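Local coordinates for protein AGR_C_1268p (Agrobacterium tumefaciens str. C58, PDB 2GHS) that belongs to the SMP-30/regucalcin family and probably acts as a metal-dependent gluconolactonase that binds one divalent cation, such as zinc or calcium, at residues A[102-105]-A[110-113]; A[91-96]-A[147-152]; A[63-68]-A[74-79]; A[112-115]-A[120-123]. All coordinates share one frame; numbering follows the deposited sequence. Where two conformers were deposited one is given.

Contact 1 of 4, residues A[102-105]-A[110-113]; sequences KQLI and GLFL
I105 and F112 form an antiparallel hydrogen-bonded pair, and L104 and L113 beside them a non-hydrogen-bonded one, between strand segments whose axes come within 4.7 Å and run antiparallel at 170°. Both bonds of the I105–F112 ring are nearly straight: I105 N to F112 O measures 2.8 Å and F112 N to I105 O 2.9 Å. The same two carbonyl oxygens also receive CA-H...O contacts, F112 O from L104 CA and I105 O from L111 CA, the latter at 3.4 Å.

L104, L111 and L113 share one face of the sheet. L104 makes most of the side-chain contact there: its CG is trans to the backbone N (chi1 176°), and from that position CD1 leans across to the partner strand. CD1 lies 3.7 Å from F112 O, and it touches L111 CB at 4.1 Å and L113 CD2 at 4.2 Å, so one methyl serves both leucines. The side chains of H124 and Y324 also touch L104.

On the other face I105 and F112 start side by side, but the phenyl ring leads away from the strand pair and meets the ring of F90 instead. I105 rests against L95 and F90. Q103, on this same side, directs its OE1 to R114 NH1, so its amide is tied to the residue that follows L113 on the partner strand.

S107 OG bonds G110 O near the turn. This is a tight beta hairpin formed by the second and third strands of one four-stranded blade, as expected in the six-bladed beta-propeller of the SMP-30 family.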
# COMPACT_ATOMS: atom_id res chain seq x y z
N LYS A 102 7.29 17.41 7.34
CA LYS A 102 5.90 17.05 7.56
C LYS A 102 5.48 15.88 6.69
O LYS A 102 5.89 15.75 5.53
CB LYS A 102 4.98 18.24 7.25
CG LYS A 102 5.18 19.50 8.09
CD LYS A 102 4.42 19.41 9.41
N GLN A 103 4.63 15.04 7.27
CA GLN A 103 4.03 13.91 6.60
C GLN A 103 2.50 13.98 6.83
O GLN A 103 2.02 14.61 7.79
CB GLN A 103 4.53 12.61 7.20
CG GLN A 103 6.02 12.38 7.03
CD GLN A 103 6.57 11.29 7.94
OE1 GLN A 103 6.11 11.12 9.07
NE2 GLN A 103 7.56 10.54 7.46
N LEU A 104 1.77 13.26 5.97
CA LEU A 104 0.31 13.02 6.10
C LEU A 104 0.10 11.53 6.40
O LEU A 104 0.71 10.68 5.76
CB LEU A 104 -0.39 13.37 4.77
CG LEU A 104 -1.90 13.08 4.73
CD1 LEU A 104 -2.70 13.98 5.65
CD2 LEU A 104 -2.42 13.15 3.32
N ILE A 105 -0.66 11.24 7.45
CA ILE A 105 -0.98 9.86 7.80
C ILE A 105 -2.48 9.68 7.72
O ILE A 105 -3.25 10.47 8.29
CB ILE A 105 -0.52 9.52 9.22
CG1 ILE A 105 1.01 9.41 9.28
CG2 ILE A 105 -1.18 8.23 9.67
CD1 ILE A 105 1.54 9.17 10.65
N GLY A 110 -9.14 9.42 11.01
CA GLY A 110 -9.01 10.60 10.22
C GLY A 110 -7.63 10.73 9.62
O GLY A 110 -6.78 9.83 9.75
N LEU A 111 -7.42 11.85 8.93
CA LEU A 111 -6.16 12.20 8.31
C LEU A 111 -5.43 13.23 9.18
O LEU A 111 -6.02 14.23 9.59
CB LEU A 111 -6.46 12.84 6.98
CG LEU A 111 -7.10 11.91 5.97
CD1 LEU A 111 -8.03 12.67 5.06
CD2 LEU A 111 -6.02 11.23 5.18
N PHE A 112 -4.18 12.93 9.52
CA PHE A 112 -3.39 13.71 10.48
C PHE A 112 -2.07 14.14 9.84
O PHE A 112 -1.47 13.38 9.04
CB PHE A 112 -3.06 12.86 11.70
CG PHE A 112 -4.23 12.65 12.61
CD1 PHE A 112 -5.22 11.75 12.26
CD2 PHE A 112 -4.39 13.41 13.77
CE1 PHE A 112 -6.31 11.55 13.09
CE2 PHE A 112 -5.50 13.21 14.59
CZ PHE A 112 -6.48 12.30 14.24
N LEU A 113 -1.65 15.35 10.17
CA LEU A 113 -0.29 15.82 9.86
C LEU A 113 0.65 15.32 10.95
O LEU A 113 0.29 15.32 12.12
CB LEU A 113 -0.26 17.34 9.83
CG LEU A 113 -1.17 18.05 8.82
CD1 LEU A 113 -0.81 19.56 8.74
CD2 LEU A 113 -1.12 17.42 7.44

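Contact 2 of 4, residues A[91-96]-A[147-152]; sequences MGSALA and LWIGTM
A94 and I149 touch where two neighbouring blades of the beta-propeller face each other, the first residue on strand 92-99 and the second on strand 147-153. No hydrogen bond links the two segments, and A94 CA and I149 CA stay 7.9 Å apart, so this is packing between sheets and not pairing within one.

The close part is small. I149 holds CG1 trans to its backbone N (chi1 -180°), which extends the branch out of its own sheet, and the methyl CD1 at its end meets A94 CB at 4.1 Å. S93 points to the same side, and its OG comes to 4.3 Å from I149 CD1. Two successive residues can both face this blade because S93 and A94 together lie opposite A106 in a classic beta bulge. A106 also touches the I149 side chain, so the isoleucine packs on two alanines of one sheet.

Away from this point the fit is looser. L147 CD1 stands 5.1 Å from A94 CB and 5.3 Å from A96 CB, and M141 of strand 134-141 touches both L147 and A96. Beyond S93 the segments part: M91, a selenomethionine, packs on R71 and R154, whereas M152, also a selenomethionine, packs on R135 and N137, the predicted substrate-binding residues.

S93 marks the change from apolar packing to this polar centre, its side chain about 5 Å from those of R135 and N137. Its hydroxyl is held by two bonds, S93 OG pairing with S136 OG and with the backbone O of N137.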
# COMPACT_ATOMS: atom_id res chain seq x y z
N MSE A 91 -4.89 3.64 14.29
CA MSE A 91 -4.39 2.65 13.35
C MSE A 91 -4.05 3.34 12.06
O MSE A 91 -4.91 3.57 11.21
CB MSE A 91 -5.42 1.50 13.13
CG MSE A 91 -5.65 0.70 14.36
SE MSE A 91 -6.82 -0.81 13.89
CE MSE A 91 -6.95 -1.65 15.52
N GLY A 92 -2.80 3.72 11.91
CA GLY A 92 -2.37 4.32 10.64
C GLY A 92 -2.27 3.24 9.58
O GLY A 92 -1.82 2.14 9.88
N SER A 93 -2.62 3.58 8.33
CA SER A 93 -2.44 2.66 7.21
C SER A 93 -1.79 3.21 5.95
O SER A 93 -1.44 2.40 5.08
CB SER A 93 -3.75 2.05 6.82
OG SER A 93 -4.61 3.07 6.30
N ALA A 94 -1.63 4.54 5.84
CA ALA A 94 -0.95 5.14 4.67
C ALA A 94 -0.21 6.36 5.06
O ALA A 94 -0.63 7.08 5.96
CB ALA A 94 -1.89 5.47 3.55
N LEU A 95 0.90 6.60 4.37
CA LEU A 95 1.77 7.74 4.66
C LEU A 95 2.15 8.46 3.37
O LEU A 95 2.53 7.81 2.40
CB LEU A 95 3.07 7.25 5.34
CG LEU A 95 4.07 8.24 5.91
CD1 LEU A 95 3.57 8.85 7.22
CD2 LEU A 95 5.44 7.60 6.16
N ALA A 96 2.11 9.79 3.40
CA ALA A 96 2.56 10.61 2.29
C ALA A 96 3.49 11.67 2.82
O ALA A 96 3.27 12.24 3.89
CB ALA A 96 1.42 11.23 1.56
N LEU A 147 -4.44 12.38 -2.64
CA LEU A 147 -4.34 11.02 -2.09
C LEU A 147 -5.61 10.26 -2.51
O LEU A 147 -6.69 10.82 -2.44
CB LEU A 147 -4.30 11.10 -0.55
CG LEU A 147 -4.37 9.77 0.22
CD1 LEU A 147 -3.08 8.97 0.02
CD2 LEU A 147 -4.61 10.02 1.76
N TRP A 148 -5.46 8.99 -2.86
CA TRP A 148 -6.57 8.06 -2.87
C TRP A 148 -6.39 7.18 -1.61
O TRP A 148 -5.31 6.60 -1.38
CB TRP A 148 -6.59 7.17 -4.11
CG TRP A 148 -7.12 7.77 -5.36
CD1 TRP A 148 -7.06 9.08 -5.77
CD2 TRP A 148 -7.71 7.06 -6.44
NE1 TRP A 148 -7.61 9.22 -7.02
CE2 TRP A 148 -8.01 8.00 -7.45
CE3 TRP A 148 -8.03 5.71 -6.66
CZ2 TRP A 148 -8.62 7.64 -8.65
CZ3 TRP A 148 -8.63 5.37 -7.86
CH2 TRP A 148 -8.92 6.33 -8.82
N ILE A 149 -7.46 7.01 -0.85
CA ILE A 149 -7.41 6.22 0.34
C ILE A 149 -8.68 5.38 0.49
O ILE A 149 -9.79 5.89 0.34
CB ILE A 149 -7.17 7.14 1.58
CG1 ILE A 149 -7.11 6.33 2.88
CG2 ILE A 149 -8.24 8.20 1.70
CD1 ILE A 149 -5.91 5.45 2.98
N GLY A 150 -8.47 4.10 0.79
CA GLY A 150 -9.52 3.14 1.06
C GLY A 150 -9.87 3.01 2.52
O GLY A 150 -9.02 3.15 3.43
N THR A 151 -11.14 2.70 2.77
CA THR A 151 -11.60 2.36 4.11
C THR A 151 -12.36 1.02 4.05
O THR A 151 -12.73 0.56 2.95
CB THR A 151 -12.53 3.39 4.69
OG1 THR A 151 -13.71 3.44 3.88
CG2 THR A 151 -11.85 4.75 4.79
N MSE A 152 -12.63 0.42 5.20
CA MSE A 152 -13.27 -0.91 5.24
C MSE A 152 -13.89 -1.12 6.60
O MSE A 152 -13.48 -0.52 7.59
CB MSE A 152 -12.23 -2.02 4.96
CG MSE A 152 -11.11 -2.04 5.95
SE MSE A 152 -9.85 -3.44 5.42
CE MSE A 152 -10.85 -4.99 5.94

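Contact 3 of 4, residues A[63-68]-A[74-79]; sequences AWWFNI and HELHLA
A63 pairs with L76 and W65 with H74 in two hydrogen-bonded antiparallel pairs, with the non-hydrogen-bonded pair W64–E75 between them; the strands run at 159° to each other. Four backbone bonds join them, the shortest from H74 N to W65 O at 2.8 Å.

On one face E75 runs alongside W64 in the same direction. The extended glutamate chain lies over the indole, with CG 3.7 Å from the centroid of the six-membered ring, a CH-pi contact. The carboxylate continues over the same face near the rim, its plane only 16° from that of the ring, and E75 CD is 3.4 Å from W64 CH2. H86 NE2 holds OE1, which helps to fix the rotation of this group.

The other face carries A63, W65, H74 and L76. W65 turns CG between its backbone N and carbonyl carbon (chi1 64°), bringing the indole across to H74 and L76 of the partner strand. H74 CB sits over its five-membered ring, 3.5 Å from W65 NE1, while the imidazole is almost parallel but slid aside with little overlap. The six-membered ring reaches on to L76 CB, 3.9 Å from W65 CZ3. N67 CB approaches H74 NE2 at 3.7 Å, and E72 OE1 accepts from both H74 NE2 and N67 ND2.

Backbone bonds continue to strands 51-57 and 82-87, making this the central hairpin of a four-stranded propeller blade.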
# COMPACT_ATOMS: atom_id res chain seq x y z
N ALA A 63 12.78 4.03 4.45
CA ALA A 63 11.54 3.33 4.20
C ALA A 63 10.66 3.43 5.43
O ALA A 63 11.12 3.33 6.56
CB ALA A 63 11.84 1.85 3.87
N TRP A 64 9.38 3.60 5.19
CA TRP A 64 8.37 3.70 6.21
C TRP A 64 7.28 2.66 5.93
O TRP A 64 6.96 2.38 4.76
CB TRP A 64 7.75 5.09 6.19
CG TRP A 64 8.69 6.22 6.49
CD1 TRP A 64 9.45 6.90 5.60
CD2 TRP A 64 8.90 6.84 7.76
NE1 TRP A 64 10.15 7.89 6.25
CE2 TRP A 64 9.81 7.87 7.58
CE3 TRP A 64 8.38 6.62 9.04
CZ2 TRP A 64 10.23 8.68 8.65
CZ3 TRP A 64 8.80 7.43 10.10
CH2 TRP A 64 9.72 8.45 9.88
N TRP A 65 6.70 2.08 6.98
CA TRP A 65 5.50 1.23 6.82
C TRP A 65 4.75 1.17 8.13
O TRP A 65 5.22 1.71 9.15
CB TRP A 65 5.85 -0.18 6.31
CG TRP A 65 6.67 -1.01 7.21
CD1 TRP A 65 6.22 -1.85 8.20
CD2 TRP A 65 8.09 -1.13 7.20
NE1 TRP A 65 7.29 -2.47 8.80
CE2 TRP A 65 8.44 -2.04 8.20
CE3 TRP A 65 9.10 -0.53 6.43
CZ2 TRP A 65 9.76 -2.37 8.47
CZ3 TRP A 65 10.42 -0.87 6.69
CH2 TRP A 65 10.73 -1.77 7.72
N PHE A 66 3.57 0.54 8.11
CA PHE A 66 2.80 0.42 9.30
C PHE A 66 2.64 -1.02 9.77
O PHE A 66 2.69 -1.95 8.99
CB PHE A 66 1.38 1.00 9.08
CG PHE A 66 1.37 2.45 8.76
CD1 PHE A 66 1.47 2.88 7.43
CD2 PHE A 66 1.21 3.38 9.76
CE1 PHE A 66 1.44 4.25 7.13
CE2 PHE A 66 1.20 4.74 9.48
CZ PHE A 66 1.33 5.17 8.16
N ASN A 67 2.42 -1.15 11.07
CA ASN A 67 1.87 -2.38 11.69
C ASN A 67 0.47 -2.01 12.12
O ASN A 67 0.29 -1.48 13.20
CB ASN A 67 2.74 -2.84 12.84
CG ASN A 67 2.39 -4.24 13.32
OD1 ASN A 67 1.59 -4.92 12.72
ND2 ASN A 67 3.04 -4.66 14.41
N ILE A 68 -0.49 -2.22 11.23
CA ILE A 68 -1.78 -1.51 11.33
C ILE A 68 -2.45 -1.75 12.68
O ILE A 68 -2.78 -0.80 13.41
CB ILE A 68 -2.78 -1.88 10.19
CG1 ILE A 68 -2.28 -1.41 8.84
CG2 ILE A 68 -4.18 -1.23 10.49
CD1 ILE A 68 -3.27 -1.73 7.72
N HIS A 74 6.68 2.26 11.42
CA HIS A 74 8.03 1.73 11.36
C HIS A 74 8.86 2.53 10.39
O HIS A 74 8.38 2.92 9.34
CB HIS A 74 7.94 0.25 10.92
CG HIS A 74 7.38 -0.62 11.98
ND1 HIS A 74 8.19 -1.41 12.76
CD2 HIS A 74 6.13 -0.74 12.49
CE1 HIS A 74 7.45 -2.03 13.67
NE2 HIS A 74 6.20 -1.62 13.54
N GLU A 75 10.11 2.75 10.80
CA GLU A 75 11.06 3.60 10.06
C GLU A 75 12.37 2.80 9.96
O GLU A 75 12.87 2.33 10.96
CB GLU A 75 11.30 4.88 10.85
CG GLU A 75 12.26 5.84 10.21
CD GLU A 75 12.57 7.08 11.04
OE1 GLU A 75 12.06 7.22 12.18
OE2 GLU A 75 13.33 7.94 10.52
N LEU A 76 12.88 2.66 8.72
CA LEU A 76 14.11 1.95 8.46
C LEU A 76 14.99 2.79 7.57
O LEU A 76 14.69 3.01 6.41
CB LEU A 76 13.82 0.61 7.75
CG LEU A 76 15.07 -0.22 7.40
CD1 LEU A 76 15.84 -0.61 8.65
CD2 LEU A 76 14.72 -1.44 6.57
N HIS A 77 16.14 3.20 8.11
CA HIS A 77 17.15 3.89 7.31
C HIS A 77 17.93 2.82 6.54
O HIS A 77 18.65 2.02 7.13
CB HIS A 77 18.10 4.70 8.20
CG HIS A 77 19.12 5.48 7.42
ND1 HIS A 77 20.43 5.08 7.30
CD2 HIS A 77 18.98 6.59 6.66
CE1 HIS A 77 21.07 5.93 6.51
NE2 HIS A 77 20.21 6.86 6.11
N LEU A 78 17.82 2.83 5.22
CA LEU A 78 18.26 1.66 4.45
C LEU A 78 19.73 1.36 4.52
O LEU A 78 20.14 0.19 4.67
CB LEU A 78 17.88 1.82 2.99
CG LEU A 78 16.42 1.70 2.66
CD1 LEU A 78 16.32 1.65 1.15
CD2 LEU A 78 15.81 0.47 3.30
N ALA A 79 20.53 2.41 4.33
CA ALA A 79 21.97 2.25 4.21
C ALA A 79 22.58 1.70 5.47
O ALA A 79 23.55 0.91 5.40
CB ALA A 79 22.59 3.59 3.85

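Contact 4 of 4, residues A[112-115]-A[120-123]; sequences FLRD and VLTL
R114 carries CG trans to its backbone N (chi1 178°) and stays extended to NE, while L121 has CG trans to its carbonyl carbon (chi1 -63°); the leucine thereby sends CD2 across the arginine's aliphatic stem. This is the outer beta hairpin of a propeller blade, strands 110-115 and 121-125. L121 CD2 lies 3.7 Å from R114 CB and almost as near to CG. The guanidinium reaches over strand 102-107, and I105 of that strand touches both residues.

L113 and T122 form the hydrogen-bonded pair, with L113 N to T122 O at 2.8 Å and T122 N to L113 O at 2.9 Å. Toward the turn D115 N bonds V120 O at 2.9 Å, and D115 OD1 takes the N-H of T118, tying the carboxylate to the loop.

T122 and L123, on the blade's outermost strand, are exposed, as is V120 just before it. At the far end the F112 ring lies along the backbone of 122-123, its CD2 3.4 Å from L123 N. The leucine then folds a methyl over one ring face in a CH-pi contact: L123 CD1 stands 4.1 Å from the F112 centroid, displaced toward the rim, and 3.8 Å from F112 CZ.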
# COMPACT_ATOMS: atom_id res chain seq x y z
N PHE A 112 -4.18 12.93 9.52
CA PHE A 112 -3.39 13.71 10.48
C PHE A 112 -2.07 14.14 9.84
O PHE A 112 -1.47 13.38 9.04
CB PHE A 112 -3.06 12.86 11.70
CG PHE A 112 -4.23 12.65 12.61
CD1 PHE A 112 -5.22 11.75 12.26
CD2 PHE A 112 -4.39 13.41 13.77
CE1 PHE A 112 -6.31 11.55 13.09
CE2 PHE A 112 -5.50 13.21 14.59
CZ PHE A 112 -6.48 12.30 14.24
N LEU A 113 -1.65 15.35 10.17
CA LEU A 113 -0.29 15.82 9.86
C LEU A 113 0.65 15.32 10.95
O LEU A 113 0.29 15.32 12.12
CB LEU A 113 -0.26 17.34 9.83
CG LEU A 113 -1.17 18.05 8.82
CD1 LEU A 113 -0.81 19.56 8.74
CD2 LEU A 113 -1.12 17.42 7.44
N ARG A 114 1.85 14.91 10.55
CA ARG A 114 2.85 14.45 11.49
C ARG A 114 4.09 15.30 11.27
O ARG A 114 4.60 15.38 10.14
CB ARG A 114 3.22 12.99 11.23
CG ARG A 114 4.31 12.48 12.18
CD ARG A 114 4.45 10.96 12.09
NE ARG A 114 5.47 10.53 13.01
CZ ARG A 114 6.78 10.53 12.77
NH1 ARG A 114 7.30 10.81 11.59
NH2 ARG A 114 7.58 10.17 13.73
N ASP A 115 4.56 15.94 12.34
CA ASP A 115 5.83 16.67 12.31
C ASP A 115 6.95 15.66 12.47
O ASP A 115 6.97 14.92 13.44
CB ASP A 115 5.85 17.67 13.43
CG ASP A 115 7.08 18.55 13.39
OD1 ASP A 115 8.17 18.07 13.75
OD2 ASP A 115 6.94 19.73 12.98
N VAL A 120 4.73 15.02 16.63
CA VAL A 120 3.44 15.56 16.97
C VAL A 120 2.46 15.35 15.82
O VAL A 120 2.81 15.58 14.65
CB VAL A 120 3.57 17.05 17.36
CG1 VAL A 120 2.21 17.72 17.46
CG2 VAL A 120 4.31 17.13 18.64
N LEU A 121 1.26 14.91 16.16
CA LEU A 121 0.20 14.61 15.20
C LEU A 121 -0.91 15.63 15.42
O LEU A 121 -1.30 15.88 16.55
CB LEU A 121 -0.35 13.21 15.44
CG LEU A 121 0.65 12.07 15.26
CD1 LEU A 121 0.15 10.80 15.94
CD2 LEU A 121 0.89 11.78 13.79
N THR A 122 -1.46 16.15 14.31
CA THR A 122 -2.51 17.19 14.34
C THR A 122 -3.57 16.82 13.30
O THR A 122 -3.21 16.53 12.15
CB THR A 122 -1.90 18.56 13.96
OG1 THR A 122 -0.71 18.84 14.72
CG2 THR A 122 -2.90 19.66 14.18
N LEU A 123 -4.86 16.82 13.66
CA LEU A 123 -5.90 16.52 12.67
C LEU A 123 -5.84 17.46 11.45
O LEU A 123 -5.72 18.70 11.60
CB LEU A 123 -7.31 16.60 13.27
CG LEU A 123 -8.45 16.22 12.33
CD1 LEU A 123 -8.51 14.73 12.08
CD2 LEU A 123 -9.71 16.72 12.98

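How the contacts relate
The 91-96 half of contact 2, then contact 1, then contact 4 follow one blade from the propeller's centre outward. Probable backbone hydrogen bonds join contact 1 to the others: L104 N to A96 O of contact 2 and Q103 O to R114 N of contact 4, both 2.8 Å; contacts 1 and 4 share F112 and L113. Contact 3 lies in the preceding blade and contact 2 reaches the following one. F66 CE1 of contact 3 approaches A94 N at 3.3 Å, so strand 92-99 packs between both neighbours. F66 is about 5 Å, side chain to side chain, from E52, a predicted metal ligand. The potassium ion, held by D108, E128, L131 and N134, lies about 7 Å from residue G110.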